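Local coordinates for periplasmic binding protein (PDB 4LJS) that probably captures a ligand in the periplasm and hands it over for import across the inner membrane, at residues K213-A216 and G217-A221; E238-E242 and Q243-V247. All blocks are in the same frame, centred on the assembly; numbering follows the deposited sequence.

Contact 1: residues K213-A216 and G217-A221; sequences KTLA and GNIGA
Asn218 N reaches back to Thr214 O at 2.9 Å, in the plane of that carbonyl, and opens a run of i to i+4 backbone bonds in which Ile219 N donates to Leu215 O and Gly220 N to Ala216 O. Ahead of this first turn stands Thr214. Its OG1, turned between the backbone N and the carbonyl carbon (chi1 72°), accepts from Gly217 N at 3.1 Å with an N-H...O angle of 158°, while the same hydroxyl also pairs with Gly211 O in the preceding loop. A valine in its place would probably leave Gly217 N without this side-chain acceptor and Gly211 O without its hydroxyl mate. Leu215, the next residue, meets Ile219 one turn further along the helix: the two side chains cross at a slant on the buried face, Leu215 CG 3.8 Å from Ile219 CD1 and Leu215 CD1 4.0 Å from Ile219 CG1. Leucine's CG, anti to its own nitrogen (chi1 173°), runs beside the carbonyl carbon, and Ile219 CG1 passes 3.2 Å from Leu215 O, close to the carbonyl that its own N-H grips. Both side chains also touch Met151 of helix 151-164, and Ile219 packs on Leu299, Ser302 and Val306 of helix 299-310. Asn218 OD1 accepts from Met151 N at the start of helix 151-164. The Thr214 OG1 bond to Gly217 N is a classic N-cap, here beginning helix 215-222, and the Leu215-Ile219 pair belongs to the apolar face of that helix.

Contact 2: residues E238-E242 and Q243-V247; sequences EDVVE and QNPDV
Val240 O accepts from Asn244 N at 2.8 Å, the last i to i+4 bond as helix 237-243 gives way to the loop leading into strand 247-252. This is a helix C-terminus broken at a residue of positive phi: Asn244 takes phi 58°, and Pro245, which has no N-H to give, comes next. The preceding bond, Gln243 N to Asp239 O, measures 2.9 Å. Gln243 keeps close to that same oxygen with its aliphatic part: CG, beside its backbone N (chi1 -70°), passes 3.2 Å from Asp239 O, and a second bend at chi2 folds the chain back. The Gln243 side chain slants across the extended Glu242 chain, amide and carboxylate planes 44° apart, but NE2 stays 4.1 Å from Glu242 OE1, a loose approach. Asn244 sends its own amide onward, OD1 accepting from Asn277 N, so that the helix end is tied to helix 277-280. On the buried side Val240 and Pro245 both rest on Leu198 of strand 196-203. Pro245 CD closes over the end of the turn, 3.6 Å from Val240 O and 4.2 Å from Val240 CG1.

Both contacts are local, each spanning one continuous run of chain, so neither closes a long loop; they follow in series and neither nests nor crosses. Coming from the N terminus, the chain leaves strand 206-209, reaches contact 1 where helix 215-222 begins, passes through strand 226-227, and arrives at contact 2 where helix 237-243 ends before strand 247-252. One shows how a helix is started, the other how one is stopped. Their centres are 18 Å apart and they do not touch. Contact 1 faces helices 151-164 and 299-310, whereas contact 2 delivers the chain to a strand that pairs in parallel with strand 196-203 in the mixed sheet.

Contact 1: residues K213-A216 and G217-A221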
loop_
_atom_site.group_PDB
_atom_site.type_symbol
_atom_site.label_atom_id
_atom_site.label_comp_id
_atom_site.label_asym_id
_atom_site.label_seq_id
_atom_site.Cartn_x
_atom_site.Cartn_y
_atom_site.Cartn_z
ATOM N N LYS A 213 -14.782 -4.888 -3.103
ATOM C CA LYS A 213 -14.249 -3.778 -3.880
ATOM C C LYS A 213 -13.006 -3.130 -3.256
ATOM O O LYS A 213 -12.477 -2.162 -3.800
ATOM C CB LYS A 213 -15.331 -2.731 -4.150
ATOM C CG LYS A 213 -16.473 -3.256 -5.010
ATOM C CD LYS A 213 -17.506 -2.186 -5.305
ATOM C CE LYS A 213 -17.002 -1.176 -6.328
ATOM N NZ LYS A 213 -18.064 -0.186 -6.674
ATOM N N THR A 214 -12.542 -3.662 -2.128
ATOM C CA THR A 214 -11.325 -3.143 -1.501
ATOM C C THR A 214 -10.137 -4.052 -1.811
ATOM O O THR A 214 -10.311 -5.227 -2.139
ATOM C CB THR A 214 -11.456 -3.032 0.028
ATOM O OG1 THR A 214 -11.441 -4.348 0.606
ATOM C CG2 THR A 214 -12.738 -2.299 0.413
ATOM N N LEU A 215 -8.930 -3.507 -1.704
ATOM C CA LEU A 215 -7.736 -4.292 -1.974
ATOM C C LEU A 215 -7.604 -5.472 -1.004
ATOM O O LEU A 215 -7.244 -6.577 -1.416
ATOM C CB LEU A 215 -6.480 -3.421 -1.942
ATOM C CG LEU A 215 -5.173 -4.221 -2.047
ATOM C CD1 LEU A 215 -5.085 -4.979 -3.380
ATOM C CD2 LEU A 215 -3.991 -3.306 -1.874
ATOM N N ALA A 216 -7.900 -5.242 0.276
ATOM C CA ALA A 216 -7.886 -6.333 1.246
ATOM C C ALA A 216 -8.821 -7.445 0.801
ATOM O O ALA A 216 -8.475 -8.622 0.884
ATOM C CB ALA A 216 -8.263 -5.841 2.638
ATOM N N GLY A 217 -10.002 -7.066 0.320
ATOM C CA GLY A 217 -10.955 -8.029 -0.207
ATOM C C GLY A 217 -10.368 -8.767 -1.400
ATOM O O GLY A 217 -10.467 -9.990 -1.496
ATOM N N ASN A 218 -9.733 -8.021 -2.302
ATOM C CA ASN A 218 -9.158 -8.611 -3.506
ATOM C C ASN A 218 -8.001 -9.545 -3.178
ATOM O O ASN A 218 -7.756 -10.524 -3.885
ATOM C CB ASN A 218 -8.718 -7.525 -4.492
ATOM C CG ASN A 218 -8.236 -8.091 -5.824
ATOM O OD1 ASN A 218 -7.055 -8.000 -6.163
ATOM N ND2 ASN A 218 -9.154 -8.677 -6.584
ATOM N N ILE A 219 -7.284 -9.246 -2.103
ATOM C CA ILE A 219 -6.197 -10.122 -1.685
ATOM C C ILE A 219 -6.778 -11.446 -1.194
ATOM O O ILE A 219 -6.297 -12.517 -1.568
ATOM C CB ILE A 219 -5.313 -9.470 -0.623
ATOM C CG1 ILE A 219 -4.567 -8.277 -1.234
ATOM C CG2 ILE A 219 -4.331 -10.488 -0.034
ATOM C CD1 ILE A 219 -4.017 -7.287 -0.183
ATOM N N GLY A 220 -7.835 -11.366 -0.386
ATOM C CA GLY A 220 -8.574 -12.550 0.017
ATOM C C GLY A 220 -9.086 -13.365 -1.164
ATOM O O GLY A 220 -8.911 -14.584 -1.198
ATOM N N ALA A 221 -9.714 -12.697 -2.131
ATOM C CA ALA A 221 -10.221 -13.370 -3.335
ATOM C C ALA A 221 -9.095 -13.965 -4.187
ATOM O O ALA A 221 -9.189 -15.104 -4.642
ATOM C CB ALA A 221 -11.073 -12.414 -4.172
#

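Contact 2: residues E238-E242 and Q243-V247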
loop_
_atom_site.group_PDB
_atom_site.type_symbol
_atom_site.label_atom_id
_atom_site.label_comp_id
_atom_site.label_asym_id
_atom_site.label_seq_id
_atom_site.Cartn_x
_atom_site.Cartn_y
_atom_site.Cartn_z
ATOM N N GLU A 238 -23.791 -8.797 15.101
ATOM C CA GLU A 238 -24.824 -9.777 14.797
ATOM C C GLU A 238 -24.610 -10.449 13.443
ATOM O O GLU A 238 -24.729 -11.669 13.320
ATOM C CB GLU A 238 -26.192 -9.107 14.828
ATOM C CG GLU A 238 -27.306 -9.984 14.325
ATOM C CD GLU A 238 -28.662 -9.409 14.637
ATOM O OE1 GLU A 238 -28.797 -8.167 14.609
ATOM O OE2 GLU A 238 -29.587 -10.196 14.921
ATOM N N ASP A 239 -24.303 -9.643 12.429
ATOM C CA ASP A 239 -24.008 -10.154 11.092
ATOM C C ASP A 239 -22.712 -10.958 11.067
ATOM O O ASP A 239 -22.554 -11.878 10.263
ATOM C CB ASP A 239 -23.932 -9.008 10.079
ATOM C CG ASP A 239 -25.255 -8.753 9.390
ATOM O OD1 ASP A 239 -25.909 -9.737 8.987
ATOM O OD2 ASP A 239 -25.645 -7.573 9.254
ATOM N N VAL A 240 -21.783 -10.608 11.947
ATOM C CA VAL A 240 -20.537 -11.352 12.047
ATOM C C VAL A 240 -20.796 -12.753 12.601
ATOM O O VAL A 240 -20.230 -13.730 12.116
ATOM C CB VAL A 240 -19.491 -10.606 12.901
ATOM C CG1 VAL A 240 -18.248 -11.453 13.078
ATOM C CG2 VAL A 240 -19.138 -9.274 12.253
ATOM N N VAL A 241 -21.668 -12.848 13.599
ATOM C CA VAL A 241 -22.064 -14.142 14.152
ATOM C C VAL A 241 -22.717 -15.029 13.093
ATOM O O VAL A 241 -22.412 -16.218 12.988
ATOM C CB VAL A 241 -23.028 -13.986 15.346
ATOM C CG1 VAL A 241 -23.611 -15.337 15.745
ATOM C CG2 VAL A 241 -22.315 -13.342 16.521
ATOM N N GLU A 242 -23.611 -14.442 12.304
ATOM C CA GLU A 242 -24.283 -15.181 11.242
ATOM C C GLU A 242 -23.301 -15.647 10.166
ATOM O O GLU A 242 -23.303 -16.816 9.781
ATOM C CB GLU A 242 -25.387 -14.330 10.614
ATOM C CG GLU A 242 -26.104 -14.997 9.450
ATOM C CD GLU A 242 -27.168 -14.105 8.827
ATOM O OE1 GLU A 242 -27.175 -13.967 7.583
ATOM O OE2 GLU A 242 -27.999 -13.544 9.575
ATOM N N GLN A 243 -22.461 -14.732 9.691
ATOM C CA GLN A 243 -21.515 -15.045 8.623
ATOM C C GLN A 243 -20.457 -16.045 9.083
ATOM O O GLN A 243 -20.053 -16.925 8.322
ATOM C CB GLN A 243 -20.867 -13.770 8.079
ATOM C CG GLN A 243 -21.819 -12.893 7.279
ATOM C CD GLN A 243 -22.241 -13.541 5.977
ATOM O OE1 GLN A 243 -21.408 -14.060 5.231
ATOM N NE2 GLN A 243 -23.542 -13.524 5.699
ATOM N N ASN A 244 -20.019 -15.899 10.331
ATOM C CA ASN A 244 -19.161 -16.888 10.988
ATOM C C ASN A 244 -17.836 -17.170 10.260
ATOM O O ASN A 244 -17.617 -18.273 9.765
ATOM C CB ASN A 244 -19.948 -18.189 11.206
ATOM C CG ASN A 244 -19.330 -19.082 12.261
ATOM O OD1 ASN A 244 -18.633 -18.614 13.160
ATOM N ND2 ASN A 244 -19.590 -20.381 12.158
ATOM N N PRO A 245 -16.941 -16.172 10.206
ATOM C CA PRO A 245 -15.663 -16.381 9.519
ATOM C C PRO A 245 -14.755 -17.371 10.242
ATOM O O PRO A 245 -14.758 -17.426 11.472
ATOM C CB PRO A 245 -15.025 -14.991 9.543
ATOM C CG PRO A 245 -15.643 -14.313 10.728
ATOM C CD PRO A 245 -17.049 -14.822 10.788
ATOM N N ASP A 246 -13.994 -18.139 9.467
ATOM C CA ASP A 246 -12.929 -18.990 9.987
ATOM C C ASP A 246 -11.745 -18.187 10.510
ATOM O O ASP A 246 -11.019 -18.651 11.389
ATOM C CB ASP A 246 -12.412 -19.903 8.881
ATOM C CG ASP A 246 -13.484 -20.791 8.318
ATOM O OD1 ASP A 246 -14.228 -21.399 9.118
ATOM O OD2 ASP A 246 -13.586 -20.872 7.076
ATOM N N VAL A 247 -11.540 -17.002 9.935
ATOM C CA VAL A 247 -10.407 -16.146 10.279
ATOM C C VAL A 247 -10.786 -14.667 10.123
ATOM O O VAL A 247 -11.402 -14.271 9.130
ATOM C CB VAL A 247 -9.153 -16.487 9.426
ATOM C CG1 VAL A 247 -9.484 -16.476 7.937
ATOM C CG2 VAL A 247 -8.008 -15.533 9.724
#